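Local coordinates for putative diflavin flavoprotein A 3 (Nostoc sp., PDB 3FNI) that probably transfers electrons from NADH to oxygen, reducing it to water, this chain being the flavodoxin-like domain of the longer diiron flavoprotein, at residues Tyr15-Ile25 with Phe93-Glu101. Sequence-based numbering, arbitrary orientation.
Sequences YGYSDRLAQAI and FETGGGDDE
The phenol of Y15 reaches into the 93-101 loop and meets a carboxylate that the loop also binds from within. Y15 OH donates to the anti lone pair of D100 OD1 at 2.6 Å, ring and carboxylate planes turned 58° apart, and receives a weak bond from D99 N. With CG anti to the backbone N (chi1 168°), the ring of Y15 extends across T95 at about a right angle and carries its OH to D100. D100 is steadied by T95, whose N donates to the syn lone pair of OD2 at 2.8 Å; T95 OG1 also lies against OD1, though too close in the model for that bond to be trusted. G97 N donates to T95 OG1 in an ST turn. With a phenylalanine in place of Y15, D100 OD1 would probably lose its phenol donor and D99 N its weak acceptor. The backbones come together at G16 and G97, CA to CA 3.7 Å, where a CB on either would clash. Beside them Y17 N, at the helix N-cap, donates to T95 O (3.0 Å). Deeper in, A22 CB and I25 CD1 pack on the F93 ring. Two neighbouring loops thus meet at the C-terminal edge of a parallel sheet, where flavodoxin-like domains bind FMN.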
loop_
_atom_site.group_PDB
_atom_site.type_symbol
_atom_site.label_atom_id
_atom_site.label_comp_id
_atom_site.label_asym_id
_atom_site.label_seq_id
_atom_site.Cartn_x
_atom_site.Cartn_y
_atom_site.Cartn_z
ATOM N N TYR A 15 -11.983 -2.745 -7.742
ATOM C CA TYR A 15 -12.583 -1.428 -7.507
ATOM C C TYR A 15 -11.787 -0.414 -8.324
ATOM O O TYR A 15 -10.596 -0.220 -8.088
ATOM C CB TYR A 15 -12.534 -1.040 -6.016
ATOM C CG TYR A 15 -12.866 0.422 -5.751
ATOM C CD1 TYR A 15 -12.050 1.197 -4.931
ATOM C CD2 TYR A 15 -13.953 1.046 -6.373
ATOM C CE1 TYR A 15 -12.284 2.551 -4.740
ATOM C CE2 TYR A 15 -14.203 2.413 -6.188
ATOM C CZ TYR A 15 -13.351 3.159 -5.370
ATOM O OH TYR A 15 -13.526 4.520 -5.208
ATOM N N GLY A 16 -12.448 0.229 -9.283
ATOM C CA GLY A 16 -11.766 1.194 -10.122
ATOM C C GLY A 16 -10.607 0.534 -10.847
ATOM O O GLY A 16 -10.697 -0.628 -11.239
ATOM N N TYR A 17 -9.515 1.268 -11.021
ATOM C CA TYR A 17 -8.328 0.741 -11.693
ATOM C C TYR A 17 -7.307 0.206 -10.690
ATOM O O TYR A 17 -6.118 0.096 -10.993
ATOM C CB TYR A 17 -7.689 1.840 -12.530
ATOM C CG TYR A 17 -8.546 2.284 -13.688
ATOM C CD1 TYR A 17 -8.534 1.584 -14.894
ATOM C CD2 TYR A 17 -9.386 3.393 -13.576
ATOM C CE1 TYR A 17 -9.338 1.976 -15.961
ATOM C CE2 TYR A 17 -10.197 3.793 -14.637
ATOM C CZ TYR A 17 -10.164 3.078 -15.827
ATOM O OH TYR A 17 -10.950 3.470 -16.885
ATOM N N SER A 18 -7.783 -0.129 -9.496
ATOM C CA SER A 18 -6.923 -0.630 -8.432
ATOM C C SER A 18 -6.060 -1.811 -8.829
ATOM O O SER A 18 -4.880 -1.872 -8.494
ATOM C CB SER A 18 -7.766 -1.026 -7.226
ATOM O OG SER A 18 -8.377 0.107 -6.670
ATOM N N ASP A 19 -6.675 -2.758 -9.524
ATOM C CA ASP A 19 -5.993 -3.957 -9.962
ATOM C C ASP A 19 -4.774 -3.617 -10.833
ATOM O O ASP A 19 -3.673 -4.103 -10.588
ATOM C CB ASP A 19 -6.985 -4.850 -10.722
ATOM C CG ASP A 19 -7.948 -5.601 -9.794
ATOM O OD1 ASP A 19 -8.194 -5.151 -8.652
ATOM O OD2 ASP A 19 -8.480 -6.647 -10.222
ATOM N N ARG A 20 -4.967 -2.764 -11.833
ATOM C CA ARG A 20 -3.868 -2.393 -12.719
ATOM C C ARG A 20 -2.873 -1.444 -12.047
ATOM O O ARG A 20 -1.668 -1.527 -12.286
ATOM C CB ARG A 20 -4.421 -1.771 -14.004
ATOM C CG ARG A 20 -5.362 -2.701 -14.776
ATOM C CD ARG A 20 -5.873 -2.042 -16.043
ATOM N NE ARG A 20 -4.794 -1.788 -16.996
ATOM C CZ ARG A 20 -4.931 -1.084 -18.116
ATOM N NH1 ARG A 20 -6.108 -0.557 -18.430
ATOM N NH2 ARG A 20 -3.890 -0.908 -18.924
ATOM N N LEU A 21 -3.374 -0.550 -11.203
ATOM C CA LEU A 21 -2.503 0.387 -10.506
ATOM C C LEU A 21 -1.584 -0.354 -9.534
ATOM O O LEU A 21 -0.374 -0.088 -9.477
ATOM C CB LEU A 21 -3.336 1.433 -9.759
ATOM C CG LEU A 21 -4.052 2.433 -10.667
ATOM C CD1 LEU A 21 -5.011 3.253 -9.851
ATOM C CD2 LEU A 21 -3.046 3.320 -11.372
ATOM N N ALA A 22 -2.159 -1.288 -8.782
ATOM C CA ALA A 22 -1.391 -2.077 -7.828
ATOM C C ALA A 22 -0.417 -2.996 -8.561
ATOM O O ALA A 22 0.723 -3.165 -8.134
ATOM C CB ALA A 22 -2.320 -2.898 -6.941
ATOM N N GLN A 23 -0.861 -3.584 -9.668
ATOM C CA GLN A 23 0.003 -4.473 -10.422
ATOM C C GLN A 23 1.261 -3.764 -10.931
ATOM O O GLN A 23 2.348 -4.337 -10.920
ATOM C CB GLN A 23 -0.752 -5.089 -11.601
ATOM C CG GLN A 23 0.081 -6.098 -12.367
ATOM C CD GLN A 23 0.606 -7.198 -11.461
ATOM O OE1 GLN A 23 1.802 -7.495 -11.451
ATOM N NE2 GLN A 23 -0.288 -7.806 -10.691
ATOM N N ALA A 24 1.109 -2.521 -11.372
ATOM C CA ALA A 24 2.226 -1.738 -11.883
ATOM C C ALA A 24 3.222 -1.470 -10.762
ATOM O O ALA A 24 4.431 -1.621 -10.941
ATOM C CB ALA A 24 1.713 -0.413 -12.468
ATOM N N ILE A 25 2.703 -1.056 -9.609
ATOM C CA ILE A 25 3.530 -0.779 -8.442
ATOM C C ILE A 25 4.254 -2.063 -8.053
ATOM O O ILE A 25 5.462 -2.069 -7.803
ATOM C CB ILE A 25 2.665 -0.300 -7.254
ATOM C CG1 ILE A 25 1.877 0.947 -7.672
ATOM C CG2 ILE A 25 3.546 0.004 -6.043
ATOM C CD1 ILE A 25 0.829 1.384 -6.682
ATOM N N PHE A 93 -2.248 5.094 -3.053
ATOM C CA PHE A 93 -2.755 5.476 -4.363
ATOM C C PHE A 93 -4.268 5.553 -4.426
ATOM O O PHE A 93 -4.970 4.858 -3.684
ATOM C CB PHE A 93 -2.243 4.517 -5.447
ATOM C CG PHE A 93 -2.757 3.104 -5.326
ATOM C CD1 PHE A 93 -3.959 2.726 -5.920
ATOM C CD2 PHE A 93 -2.021 2.141 -4.642
ATOM C CE1 PHE A 93 -4.413 1.410 -5.842
ATOM C CE2 PHE A 93 -2.468 0.822 -4.558
ATOM C CZ PHE A 93 -3.663 0.457 -5.159
ATOM N N GLU A 94 -4.751 6.435 -5.305
ATOM C CA GLU A 94 -6.176 6.624 -5.548
ATOM C C GLU A 94 -6.525 5.567 -6.581
ATOM O O GLU A 94 -5.640 5.064 -7.268
ATOM C CB GLU A 94 -6.473 8.009 -6.137
ATOM C CG GLU A 94 -6.225 9.178 -5.217
ATOM C CD GLU A 94 -6.904 10.460 -5.708
ATOM O OE1 GLU A 94 -7.127 10.596 -6.925
ATOM O OE2 GLU A 94 -7.203 11.335 -4.878
ATOM N N THR A 95 -7.806 5.247 -6.719
ATOM C CA THR A 95 -8.208 4.208 -7.661
ATOM C C THR A 95 -8.817 4.693 -8.967
ATOM O O THR A 95 -8.799 3.971 -9.960
ATOM C CB THR A 95 -9.224 3.261 -7.015
ATOM O OG1 THR A 95 -10.461 3.961 -6.828
ATOM C CG2 THR A 95 -8.707 2.765 -5.664
ATOM N N GLY A 96 -9.354 5.906 -8.967
ATOM C CA GLY A 96 -9.986 6.414 -10.165
ATOM C C GLY A 96 -11.351 5.758 -10.317
ATOM O O GLY A 96 -11.919 5.749 -11.405
ATOM N N GLY A 97 -11.873 5.206 -9.222
ATOM C CA GLY A 97 -13.168 4.546 -9.255
ATOM C C GLY A 97 -14.354 5.478 -9.076
ATOM O O GLY A 97 -15.487 5.113 -9.394
ATOM N N GLY A 98 -14.099 6.675 -8.548
ATOM C CA GLY A 98 -15.160 7.656 -8.360
ATOM C C GLY A 98 -15.811 7.706 -6.988
ATOM O O GLY A 98 -16.654 8.565 -6.733
ATOM N N ASP A 99 -15.427 6.796 -6.102
ATOM C CA ASP A 99 -16.001 6.755 -4.764
ATOM C C ASP A 99 -14.899 6.703 -3.710
ATOM O O ASP A 99 -15.160 6.396 -2.548
ATOM C CB ASP A 99 -16.909 5.526 -4.622
ATOM C CG ASP A 99 -17.929 5.673 -3.503
ATOM O OD1 ASP A 99 -18.628 4.683 -3.191
ATOM O OD2 ASP A 99 -18.043 6.779 -2.939
ATOM N N ASP A 100 -13.670 7.007 -4.120
ATOM C CA ASP A 100 -12.525 6.987 -3.212
ATOM C C ASP A 100 -12.758 7.745 -1.921
ATOM O O ASP A 100 -13.384 8.809 -1.897
ATOM C CB ASP A 100 -11.275 7.575 -3.883
ATOM C CG ASP A 100 -10.552 6.581 -4.760
ATOM O OD1 ASP A 100 -11.146 5.543 -5.090
ATOM O OD2 ASP A 100 -9.383 6.846 -5.130
ATOM N N GLU A 101 -12.227 7.177 -0.850
ATOM C CA GLU A 101 -12.303 7.764 0.468
ATOM C C GLU A 101 -11.226 8.850 0.406
ATOM O O GLU A 101 -10.267 8.723 -0.355
ATOM C CB GLU A 101 -11.940 6.702 1.507
ATOM C CG GLU A 101 -12.327 7.041 2.925
ATOM C CD GLU A 101 -13.823 6.998 3.142
ATOM O OE1 GLU A 101 -14.424 5.925 2.912
ATOM O OE2 GLU A 101 -14.397 8.035 3.540
#